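RNA-directed RNA polymerase (Infectious pancreatic necrosis virus, PDB 3ZED) catalyses RNA-templated synthesis of RNA from ribonucleoside triphosphates, probably existing both free and covalently attached to the viral genome. Local coordinates at residues Asn226-Asp230 / Leu231-Lys235; Met418-Leu422 / Leu423-Trp427; Pro434-Pro438 / Thr439-Phe443; Leu217-Ala220 / Pro221-Ile225. All coordinates share one frame; numbering follows the deposited sequence.

Contact 1. Residues Asn226-Asp230 / Leu231-Lys235; sequences NYTGD and LSTDK
The carboxylate of Asp234 lies close to the ring of Tyr227, the two planes 26° apart, with Asp234 OD2 approaching Tyr227 CD1 obliquely at 3.3 Å. Gly229 N sits over the centre of one face of the same ring, while the phenol OH reaches Asp86 beside helix 81-85. Both carboxylate oxygens of Asp234 turn their syn sides to the backbone ahead of them: Thr228 N bonds to Asp234 OD1 at 2.8 Å, and Gly229 N to Asp234 OD2, also at 2.8 Å. Thr228 OG1, set between its backbone N and carbonyl carbon (chi1 58°), adds a 3.1 Å bond to Asp234 OD1 from the opposite face to Thr228 N. Three bonds thus fix the rotation of this carboxylate. The carboxylate of Asp230 is used differently. Ser232 OG, at 2.7 Å, and Ser232 N both meet Asp230 OD1 from one face, above its plane. Asp230 O is gripped three times, by Thr233 N, Thr233 OG1 and Asp234 N, the last at 2.8 Å and nearly straight on. At the base, Asn226 and Lys235 form a hydrogen-bonded antiparallel pair, with Asn226 N 2.8 Å from Lys235 O. On this exposed surface the result is a beta-hairpin connection between strands 225-226 and 235-236, with an Asx turn at Asp230 and an aspartate side chain bracing its interior.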
loop_
_atom_site.group_PDB
_atom_site.type_symbol
_atom_site.label_atom_id
_atom_site.label_comp_id
_atom_site.label_asym_id
_atom_site.label_seq_id
_atom_site.Cartn_x
_atom_site.Cartn_y
_atom_site.Cartn_z
ATOM N N ASN B 226 11.328 24.904 4.276
ATOM C CA ASN B 226 11.610 26.135 4.977
ATOM C C ASN B 226 12.969 25.950 5.654
ATOM O O ASN B 226 13.025 25.379 6.744
ATOM C CB ASN B 226 10.459 26.443 5.961
ATOM C CG ASN B 226 10.656 27.620 6.900
ATOM O OD1 ASN B 226 11.555 28.474 6.741
ATOM N ND2 ASN B 226 9.786 27.691 7.899
ATOM N N TYR B 227 14.070 26.353 4.964
ATOM C CA TYR B 227 15.429 26.214 5.500
ATOM C C TYR B 227 16.172 27.555 5.559
ATOM O O TYR B 227 16.186 28.307 4.582
ATOM C CB TYR B 227 16.267 25.188 4.695
ATOM C CG TYR B 227 17.567 24.792 5.374
ATOM C CD1 TYR B 227 17.590 23.818 6.367
ATOM C CD2 TYR B 227 18.768 25.423 5.052
ATOM C CE1 TYR B 227 18.774 23.475 7.021
ATOM C CE2 TYR B 227 19.959 25.088 5.697
ATOM C CZ TYR B 227 19.957 24.106 6.678
ATOM O OH TYR B 227 21.119 23.754 7.319
ATOM N N THR B 228 16.800 27.831 6.715
ATOM C CA THR B 228 17.650 29.016 6.981
ATOM C C THR B 228 18.867 28.623 7.832
ATOM O O THR B 228 19.925 29.233 7.714
ATOM C CB THR B 228 16.887 30.158 7.700
ATOM O OG1 THR B 228 16.353 29.681 8.938
ATOM C CG2 THR B 228 15.789 30.779 6.851
ATOM N N GLY B 229 18.672 27.634 8.701
ATOM C CA GLY B 229 19.677 27.150 9.636
ATOM C C GLY B 229 19.097 26.994 11.026
ATOM O O GLY B 229 19.422 26.034 11.731
ATOM N N ASP B 230 18.205 27.924 11.407
ATOM C CA ASP B 230 17.563 27.994 12.720
ATOM C C ASP B 230 16.658 26.780 12.973
ATOM O O ASP B 230 15.576 26.702 12.402
ATOM C CB ASP B 230 16.773 29.323 12.846
ATOM C CG ASP B 230 16.159 29.650 14.200
ATOM O OD1 ASP B 230 16.353 28.860 15.156
ATOM O OD2 ASP B 230 15.490 30.698 14.307
ATOM N N LEU B 231 17.097 25.862 13.874
ATOM C CA LEU B 231 16.393 24.643 14.299
ATOM C C LEU B 231 15.010 24.906 14.906
ATOM O O LEU B 231 14.169 23.999 14.927
ATOM C CB LEU B 231 17.236 23.904 15.347
ATOM C CG LEU B 231 17.982 22.660 14.904
ATOM C CD1 LEU B 231 18.936 22.233 15.976
ATOM C CD2 LEU B 231 17.038 21.529 14.597
ATOM N N SER B 232 14.800 26.117 15.460
ATOM C CA SER B 232 13.534 26.512 16.075
ATOM C C SER B 232 12.458 26.800 15.013
ATOM O O SER B 232 11.276 26.677 15.330
ATOM C CB SER B 232 13.726 27.724 16.983
ATOM O OG SER B 232 13.890 28.911 16.231
ATOM N N THR B 233 12.855 27.154 13.765
ATOM C CA THR B 233 11.909 27.479 12.688
ATOM C C THR B 233 11.958 26.505 11.481
ATOM O O THR B 233 10.918 26.280 10.840
ATOM C CB THR B 233 12.135 28.902 12.177
ATOM O OG1 THR B 233 13.397 28.979 11.508
ATOM C CG2 THR B 233 12.031 29.963 13.280
ATOM N N ASP B 234 13.164 26.000 11.124
ATOM C CA ASP B 234 13.375 25.117 9.976
ATOM C C ASP B 234 12.442 23.908 9.984
ATOM O O ASP B 234 12.261 23.256 11.021
ATOM C CB ASP B 234 14.833 24.667 9.891
ATOM C CG ASP B 234 15.770 25.679 9.252
ATOM O OD1 ASP B 234 15.279 26.747 8.785
ATOM O OD2 ASP B 234 16.988 25.397 9.187
ATOM N N LYS B 235 11.791 23.664 8.822
ATOM C CA LYS B 235 10.826 22.579 8.636
ATOM C C LYS B 235 10.547 22.272 7.169
ATOM O O LYS B 235 10.473 23.173 6.337
ATOM C CB LYS B 235 9.491 22.919 9.322
ATOM C CG LYS B 235 8.658 21.675 9.630
ATOM C CD LYS B 235 7.251 22.014 10.072
ATOM C CE LYS B 235 6.449 20.766 10.324
ATOM N NZ LYS B 235 5.050 21.083 10.698
#

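Contact 2. Residues Met418-Leu422 / Leu423-Trp427; sequences MMYYL and LTRGW
Thr424 and Tyr420 make the close-packed part of this helical stretch. Thr424 CG2 stands over one face of the Tyr420 ring, 3.9 Å from its centroid, in a CH-pi contact. With chi1 at 58°, Thr424 OG1 turns back along the helix and meets Tyr420 O at 2.8 Å, on the opposite face of that carbonyl from Thr424 N, so one oxygen is held by two donors. The hydroxyl is used twice: Arg425 NH1 points at Thr424 OG1 in the guanidinium plane, at 3.1 Å and 169°. Arg425 CG lies 3.7 Å from Tyr421 CE1, and the bend at chi2 (67°) brings Arg425 CD to 3.9 Å from Tyr421 CD1; Glu202 and Glu195 of the same chain take its NE and NH2 as salt bridges, so the charge is buried but probably well compensated. These groups belong to the last turns of helix 412-426, where the regular bonds, such as Arg425 N to Tyr421 O, give way to a wider pi-type turn. There Leu422 O receives Trp427 N in the carbonyl plane at 2.9 Å and Gly426 N from above that plane. The other flank is looser within the stretch, though it too is buried and has no solvent side. The end of Met419 turns off toward Phe475 and Val335; a close touch there is that of Leu423 CD1, 3.5 Å from Met419 O. Trp427 packs against Pro338 and Val339 of helix 326-340, its NE1 bonding to Val335 O, and Leu423 packs on Leu729 of helix 724-732.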
loop_
_atom_site.group_PDB
_atom_site.type_symbol
_atom_site.label_atom_id
_atom_site.label_comp_id
_atom_site.label_asym_id
_atom_site.label_seq_id
_atom_site.Cartn_x
_atom_site.Cartn_y
_atom_site.Cartn_z
ATOM N N MET B 418 -11.349 8.621 -6.041
ATOM C CA MET B 418 -10.617 8.739 -4.764
ATOM C C MET B 418 -10.091 10.190 -4.624
ATOM O O MET B 418 -10.191 10.770 -3.539
ATOM C CB MET B 418 -9.477 7.714 -4.675
ATOM C CG MET B 418 -8.600 7.858 -3.406
ATOM S SD MET B 418 -9.517 7.903 -1.831
ATOM C CE MET B 418 -10.330 6.266 -1.851
ATOM N N MET B 419 -9.559 10.768 -5.724
ATOM C CA MET B 419 -9.070 12.161 -5.763
ATOM C C MET B 419 -10.209 13.133 -5.447
ATOM O O MET B 419 -10.003 14.104 -4.711
ATOM C CB MET B 419 -8.435 12.500 -7.136
ATOM C CG MET B 419 -7.025 11.967 -7.283
ATOM S SD MET B 419 -5.873 12.709 -6.103
ATOM C CE MET B 419 -4.314 12.429 -6.956
ATOM N N TYR B 420 -11.421 12.844 -5.979
ATOM C CA TYR B 420 -12.618 13.636 -5.703
ATOM C C TYR B 420 -12.904 13.623 -4.185
ATOM O O TYR B 420 -13.119 14.673 -3.594
ATOM C CB TYR B 420 -13.814 13.087 -6.505
ATOM C CG TYR B 420 -15.122 13.774 -6.182
ATOM C CD1 TYR B 420 -15.508 14.933 -6.853
ATOM C CD2 TYR B 420 -15.975 13.269 -5.200
ATOM C CE1 TYR B 420 -16.692 15.591 -6.533
ATOM C CE2 TYR B 420 -17.159 13.923 -4.870
ATOM C CZ TYR B 420 -17.520 15.079 -5.548
ATOM O OH TYR B 420 -18.695 15.723 -5.241
ATOM N N TYR B 421 -12.900 12.423 -3.570
ATOM C CA TYR B 421 -13.160 12.236 -2.143
ATOM C C TYR B 421 -12.132 12.978 -1.274
ATOM O O TYR B 421 -12.524 13.673 -0.337
ATOM C CB TYR B 421 -13.180 10.739 -1.797
ATOM C CG TYR B 421 -13.440 10.466 -0.334
ATOM C CD1 TYR B 421 -14.663 10.783 0.249
ATOM C CD2 TYR B 421 -12.465 9.886 0.467
ATOM C CE1 TYR B 421 -14.902 10.553 1.600
ATOM C CE2 TYR B 421 -12.694 9.639 1.820
ATOM C CZ TYR B 421 -13.910 9.987 2.385
ATOM O OH TYR B 421 -14.149 9.724 3.705
ATOM N N LEU B 422 -10.836 12.877 -1.608
ATOM C CA LEU B 422 -9.776 13.555 -0.859
ATOM C C LEU B 422 -9.875 15.085 -0.967
ATOM O O LEU B 422 -9.689 15.774 0.029
ATOM C CB LEU B 422 -8.389 13.097 -1.342
ATOM C CG LEU B 422 -7.982 11.614 -1.083
ATOM C CD1 LEU B 422 -6.648 11.320 -1.710
ATOM C CD2 LEU B 422 -7.877 11.300 0.409
ATOM N N LEU B 423 -10.172 15.617 -2.169
ATOM C CA LEU B 423 -10.240 17.066 -2.380
ATOM C C LEU B 423 -11.515 17.694 -1.831
ATOM O O LEU B 423 -11.468 18.852 -1.451
ATOM C CB LEU B 423 -10.065 17.440 -3.861
ATOM C CG LEU B 423 -8.644 17.856 -4.280
ATOM C CD1 LEU B 423 -7.655 16.678 -4.166
ATOM C CD2 LEU B 423 -8.636 18.405 -5.702
ATOM N N THR B 424 -12.627 16.938 -1.744
ATOM C CA THR B 424 -13.882 17.480 -1.218
ATOM C C THR B 424 -13.967 17.288 0.315
ATOM O O THR B 424 -14.366 18.206 1.006
ATOM C CB THR B 424 -15.122 16.877 -1.941
ATOM O OG1 THR B 424 -15.129 15.455 -1.815
ATOM C CG2 THR B 424 -15.186 17.243 -3.417
ATOM N N ARG B 425 -13.595 16.113 0.838
ATOM C CA ARG B 425 -13.719 15.819 2.265
ATOM C C ARG B 425 -12.439 16.107 3.070
ATOM O O ARG B 425 -12.534 16.302 4.280
ATOM C CB ARG B 425 -14.160 14.347 2.484
ATOM C CG ARG B 425 -15.676 14.097 2.408
ATOM C CD ARG B 425 -16.261 14.310 1.018
ATOM N NE ARG B 425 -17.684 13.982 0.992
ATOM C CZ ARG B 425 -18.487 14.142 -0.052
ATOM N NH1 ARG B 425 -18.016 14.618 -1.198
ATOM N NH2 ARG B 425 -19.770 13.822 0.040
ATOM N N GLY B 426 -11.282 16.118 2.416
ATOM C CA GLY B 426 -10.010 16.360 3.088
ATOM C C GLY B 426 -9.539 17.792 2.923
ATOM O O GLY B 426 -9.552 18.576 3.877
ATOM N N TRP B 427 -9.167 18.146 1.681
ATOM C CA TRP B 427 -8.636 19.444 1.261
ATOM C C TRP B 427 -9.733 20.504 1.179
ATOM O O TRP B 427 -9.928 21.150 0.136
ATOM C CB TRP B 427 -7.906 19.267 -0.080
ATOM C CG TRP B 427 -6.655 18.447 0.086
ATOM C CD1 TRP B 427 -6.476 17.141 -0.260
ATOM C CD2 TRP B 427 -5.448 18.859 0.741
ATOM N NE1 TRP B 427 -5.216 16.728 0.092
ATOM C CE2 TRP B 427 -4.564 17.760 0.715
ATOM C CE3 TRP B 427 -5.022 20.064 1.339
ATOM C CZ2 TRP B 427 -3.275 17.824 1.262
ATOM C CZ3 TRP B 427 -3.757 20.119 1.901
ATOM C CH2 TRP B 427 -2.889 19.019 1.843
#

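Contact 3. Residues Pro434-Pro438 / Thr439-Phe443; sequences PRYNP and TWATF
A chi1 of 64° holds the Asn437 amide between its own backbone N and carbonyl carbon, which aims OD1 forward at Trp440 N in the first turn of the helix. The resulting bond, Trp440 N to Asn437 OD1, is 3.1 Å long and almost collinear with the C=O. Asn437 is therefore the N-cap of helix 438-452, and its OD1 also lies in the plane of the indole, 3.7 Å from the edge atom Trp440 CD1. Its backbone serves as well: Ala441 N bonds to Asn437 O at 3.1 Å. One residue on, Thr442 OG1 is swung anti to the carbonyl carbon (chi1 -56°) and reaches Pro438 O at 2.7 Å, from the face opposite Thr442 N, which shares that acceptor. Before the cap, Tyr436 CD1 rests 4.1 Å from Ala441 CB, a hydrophobic staple spanning the capping residue, while Pro434 CB covers the centre of one face of the tyrosine ring. Asn437 ND2 bonds to an acidic side chain of another protein chain. Within the fold, Trp440 projects onto helix 326-340 and gives its NE1 to Trp219 O, whereas Tyr436 is wedged against helices 724-732 and 740-752, and Pro438 packs on the latter.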
loop_
_atom_site.group_PDB
_atom_site.type_symbol
_atom_site.label_atom_id
_atom_site.label_comp_id
_atom_site.label_asym_id
_atom_site.label_seq_id
_atom_site.Cartn_x
_atom_site.Cartn_y
_atom_site.Cartn_z
ATOM N N PRO B 434 -12.024 25.734 -1.012
ATOM C CA PRO B 434 -11.006 24.707 -1.281
ATOM C C PRO B 434 -9.602 25.024 -0.747
ATOM O O PRO B 434 -9.153 26.166 -0.807
ATOM C CB PRO B 434 -10.999 24.631 -2.808
ATOM C CG PRO B 434 -11.405 25.984 -3.254
ATOM C CD PRO B 434 -12.406 26.445 -2.248
ATOM N N ARG B 435 -8.897 23.972 -0.267
ATOM C CA ARG B 435 -7.514 24.048 0.220
ATOM C C ARG B 435 -6.592 23.623 -0.936
ATOM O O ARG B 435 -5.677 22.815 -0.770
ATOM C CB ARG B 435 -7.320 23.184 1.485
ATOM C CG ARG B 435 -7.935 23.789 2.734
ATOM C CD ARG B 435 -7.639 23.004 3.992
ATOM N NE ARG B 435 -6.218 23.066 4.361
ATOM C CZ ARG B 435 -5.695 22.494 5.442
ATOM N NH1 ARG B 435 -6.472 21.848 6.301
ATOM N NH2 ARG B 435 -4.389 22.560 5.668
ATOM N N TYR B 436 -6.887 24.172 -2.130
ATOM C CA TYR B 436 -6.183 23.938 -3.382
ATOM C C TYR B 436 -6.544 25.023 -4.392
ATOM O O TYR B 436 -7.565 25.697 -4.250
ATOM C CB TYR B 436 -6.493 22.530 -3.951
ATOM C CG TYR B 436 -7.966 22.229 -4.147
ATOM C CD1 TYR B 436 -8.645 22.670 -5.284
ATOM C CD2 TYR B 436 -8.681 21.503 -3.200
ATOM C CE1 TYR B 436 -9.999 22.394 -5.472
ATOM C CE2 TYR B 436 -10.037 21.230 -3.372
ATOM C CZ TYR B 436 -10.694 21.682 -4.509
ATOM O OH TYR B 436 -12.029 21.415 -4.679
ATOM N N ASN B 437 -5.699 25.180 -5.417
ATOM C CA ASN B 437 -5.902 26.127 -6.494
ATOM C C ASN B 437 -6.233 25.360 -7.804
ATOM O O ASN B 437 -6.203 24.111 -7.795
ATOM C CB ASN B 437 -4.668 27.047 -6.638
ATOM C CG ASN B 437 -3.335 26.434 -7.026
ATOM O OD1 ASN B 437 -3.223 25.328 -7.567
ATOM N ND2 ASN B 437 -2.291 27.217 -6.860
ATOM N N PRO B 438 -6.541 26.057 -8.935
ATOM C CA PRO B 438 -6.861 25.323 -10.176
ATOM C C PRO B 438 -5.737 24.406 -10.684
ATOM O O PRO B 438 -6.037 23.321 -11.198
ATOM C CB PRO B 438 -7.160 26.445 -11.177
ATOM C CG PRO B 438 -7.640 27.573 -10.329
ATOM C CD PRO B 438 -6.713 27.518 -9.137
ATOM N N THR B 439 -4.461 24.807 -10.531
ATOM C CA THR B 439 -3.324 23.980 -10.980
ATOM C C THR B 439 -3.318 22.614 -10.282
ATOM O O THR B 439 -3.163 21.590 -10.956
ATOM C CB THR B 439 -2.005 24.723 -10.747
ATOM O OG1 THR B 439 -2.011 25.880 -11.573
ATOM C CG2 THR B 439 -0.761 23.869 -11.049
ATOM N N TRP B 440 -3.514 22.603 -8.953
ATOM C CA TRP B 440 -3.504 21.349 -8.204
ATOM C C TRP B 440 -4.783 20.528 -8.437
ATOM O O TRP B 440 -4.705 19.300 -8.425
ATOM C CB TRP B 440 -3.234 21.584 -6.724
ATOM C CG TRP B 440 -1.763 21.599 -6.441
ATOM C CD1 TRP B 440 -0.933 22.686 -6.446
ATOM C CD2 TRP B 440 -0.926 20.455 -6.227
ATOM N NE1 TRP B 440 0.357 22.296 -6.165
ATOM C CE2 TRP B 440 0.390 20.930 -6.026
ATOM C CE3 TRP B 440 -1.167 19.071 -6.159
ATOM C CZ2 TRP B 440 1.468 20.066 -5.800
ATOM C CZ3 TRP B 440 -0.107 18.221 -5.887
ATOM C CH2 TRP B 440 1.194 18.718 -5.716
ATOM N N ALA B 441 -5.926 21.187 -8.726
ATOM C CA ALA B 441 -7.181 20.499 -9.095
ATOM C C ALA B 441 -6.988 19.805 -10.455
ATOM O O ALA B 441 -7.472 18.696 -10.632
ATOM C CB ALA B 441 -8.341 21.494 -9.169
ATOM N N THR B 442 -6.213 20.425 -11.375
ATOM C CA THR B 442 -5.894 19.880 -12.701
ATOM C C THR B 442 -4.992 18.656 -12.553
ATOM O O THR B 442 -5.260 17.623 -13.169
ATOM C CB THR B 442 -5.236 20.960 -13.582
ATOM O OG1 THR B 442 -6.114 22.079 -13.634
ATOM C CG2 THR B 442 -4.936 20.469 -15.008
ATOM N N PHE B 443 -3.922 18.773 -11.739
ATOM C CA PHE B 443 -3.030 17.647 -11.526
ATOM C C PHE B 443 -3.791 16.494 -10.926
ATOM O O PHE B 443 -3.759 15.406 -11.495
ATOM C CB PHE B 443 -1.831 18.016 -10.636
ATOM C CG PHE B 443 -0.995 16.811 -10.263
ATOM C CD1 PHE B 443 -0.255 16.127 -11.231
ATOM C CD2 PHE B 443 -1.020 16.302 -8.967
ATOM C CE1 PHE B 443 0.477 14.975 -10.900
ATOM C CE2 PHE B 443 -0.300 15.140 -8.635
ATOM C CZ PHE B 443 0.445 14.485 -9.604
#

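Contact 4. Residues Leu217-Ala220 / Pro221-Ile225; sequences LRWA and PSWLI
Ala220 O receives Trp223 N at 3.1 Å, the one hydrogen bond between the two halves of this bend; the donor stands above the carbonyl plane, 46° out of it. Pro221 O then accepts Leu224 N at 3.0 Å, continuing a 3-10 turn through 221-224. Trp223 CG lies anti to its carbonyl carbon (chi1 -75°), which brings the indole beside Ala220, Trp223 CD1 approaching Ala220 CB obliquely at 3.9 Å. The benzo side of the same indole meets the other tryptophan: Trp223 CE3 is 4.2 Å from Trp219 CD1, the two side chains crossing at about a right angle without stacking. Leu224 CD1 lies 4.2 Å from Trp219 CB and 3.9 Å from Ala220 O. Arg218 CB covers part of one Trp219 face, and Arg79 makes a cation-pi contact with Trp223. Pro221 presses on helices 260-278 and 326-340, and Ser222 OG bonds to Asp268 of the former. Trp219, Ala220 and Trp223 also pack on apolar side chains of another protein chain. Apart from that one bond the halves meet through apolar contact, so packing probably contributes much to the shape of the bend; the packing between chains is consistent with a largely apolar interface there.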
loop_
_atom_site.group_PDB
_atom_site.type_symbol
_atom_site.label_atom_id
_atom_site.label_comp_id
_atom_site.label_asym_id
_atom_site.label_seq_id
_atom_site.Cartn_x
_atom_site.Cartn_y
_atom_site.Cartn_z
ATOM N N LEU B 217 -2.763 22.741 -1.241
ATOM C CA LEU B 217 -2.228 22.291 -2.520
ATOM C C LEU B 217 -2.178 23.480 -3.485
ATOM O O LEU B 217 -3.087 23.665 -4.287
ATOM C CB LEU B 217 -3.101 21.142 -3.074
ATOM C CG LEU B 217 -3.125 19.861 -2.253
ATOM C CD1 LEU B 217 -4.188 18.890 -2.788
ATOM C CD2 LEU B 217 -1.730 19.256 -2.154
ATOM N N ARG B 218 -1.152 24.336 -3.359
ATOM C CA ARG B 218 -1.060 25.533 -4.193
ATOM C C ARG B 218 0.335 25.802 -4.720
ATOM O O ARG B 218 0.500 26.721 -5.531
ATOM C CB ARG B 218 -1.499 26.793 -3.402
ATOM C CG ARG B 218 -2.894 26.769 -2.811
ATOM C CD ARG B 218 -3.064 27.898 -1.804
ATOM N NE ARG B 218 -4.376 27.852 -1.160
ATOM C CZ ARG B 218 -5.494 28.333 -1.692
ATOM N NH1 ARG B 218 -5.472 28.912 -2.882
ATOM N NH2 ARG B 218 -6.644 28.227 -1.044
ATOM N N TRP B 219 1.344 25.082 -4.230
ATOM C CA TRP B 219 2.720 25.412 -4.566
ATOM C C TRP B 219 3.533 24.288 -5.165
ATOM O O TRP B 219 3.143 23.113 -5.122
ATOM C CB TRP B 219 3.427 25.892 -3.286
ATOM C CG TRP B 219 2.848 27.168 -2.742
ATOM C CD1 TRP B 219 3.078 28.435 -3.199
ATOM C CD2 TRP B 219 1.861 27.283 -1.711
ATOM N NE1 TRP B 219 2.336 29.342 -2.474
ATOM C CE2 TRP B 219 1.566 28.660 -1.566
ATOM C CE3 TRP B 219 1.192 26.351 -0.895
ATOM C CZ2 TRP B 219 0.666 29.133 -0.605
ATOM C CZ3 TRP B 219 0.286 26.820 0.043
ATOM C CH2 TRP B 219 0.031 28.193 0.181
ATOM N N ALA B 220 4.704 24.674 -5.710
ATOM C CA ALA B 220 5.715 23.753 -6.218
ATOM C C ALA B 220 6.308 22.995 -5.009
ATOM O O ALA B 220 6.462 23.609 -3.948
ATOM C CB ALA B 220 6.799 24.528 -6.960
ATOM N N PRO B 221 6.629 21.692 -5.118
ATOM C CA PRO B 221 7.131 20.952 -3.943
ATOM C C PRO B 221 8.297 21.586 -3.177
ATOM O O PRO B 221 8.253 21.548 -1.947
ATOM C CB PRO B 221 7.557 19.608 -4.533
ATOM C CG PRO B 221 6.652 19.432 -5.682
ATOM C CD PRO B 221 6.468 20.796 -6.277
ATOM N N SER B 222 9.323 22.151 -3.870
ATOM C CA SER B 222 10.499 22.757 -3.223
ATOM C C SER B 222 10.138 23.922 -2.290
ATOM O O SER B 222 10.902 24.220 -1.367
ATOM C CB SER B 222 11.502 23.244 -4.262
ATOM O OG SER B 222 10.986 24.321 -5.032
ATOM N N TRP B 223 8.987 24.588 -2.535
ATOM C CA TRP B 223 8.527 25.719 -1.733
ATOM C C TRP B 223 7.982 25.260 -0.354
ATOM O O TRP B 223 7.683 26.098 0.495
ATOM C CB TRP B 223 7.470 26.520 -2.504
ATOM C CG TRP B 223 8.027 27.366 -3.606
ATOM C CD1 TRP B 223 8.814 26.957 -4.643
ATOM C CD2 TRP B 223 7.774 28.762 -3.822
ATOM N NE1 TRP B 223 9.086 28.017 -5.480
ATOM C CE2 TRP B 223 8.430 29.130 -5.019
ATOM C CE3 TRP B 223 7.024 29.733 -3.135
ATOM C CZ2 TRP B 223 8.402 30.445 -5.518
ATOM C CZ3 TRP B 223 6.995 31.034 -3.628
ATOM C CH2 TRP B 223 7.677 31.379 -4.806
ATOM N N LEU B 224 7.851 23.942 -0.141
ATOM C CA LEU B 224 7.387 23.371 1.125
ATOM C C LEU B 224 8.586 23.170 2.095
ATOM O O LEU B 224 8.398 22.766 3.250
ATOM C CB LEU B 224 6.629 22.053 0.866
ATOM C CG LEU B 224 5.094 22.150 0.727
ATOM C CD1 LEU B 224 4.668 23.018 -0.479
ATOM C CD2 LEU B 224 4.469 20.768 0.653
ATOM N N ILE B 225 9.811 23.502 1.619
ATOM C CA ILE B 225 11.031 23.441 2.409
ATOM C C ILE B 225 11.283 24.825 2.965
ATOM O O ILE B 225 11.442 25.797 2.223
ATOM C CB ILE B 225 12.285 22.898 1.658
ATOM C CG1 ILE B 225 12.081 21.473 1.128
ATOM C CG2 ILE B 225 13.529 22.965 2.582
ATOM C CD1 ILE B 225 12.915 21.184 -0.074
#

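Contacts 2, 3 and 4 form one connected patch, joined by backbone hydrogen bonds and side-chain packing. Between contacts 2 and 3, whose centres are 11 Å apart, Trp427 O probably accepts Arg435 N at 3.0 Å; Arg435 O in turn probably accepts Leu217 N of contact 4 at 3.0 Å. Contact 4 also touches contact 2 directly, Leu217 CD1 lying 3.7 Å from Trp427 CE2. Contact 1 directly follows contact 4 in sequence, yet their centres are 16 Å apart and nothing else links them; its nearest atoms stay about 12 Å from contact 2. None lies at the predicted GTP site or the potassium sites, although the Tyr421 side chain is about 10 Å from a bound potassium ion.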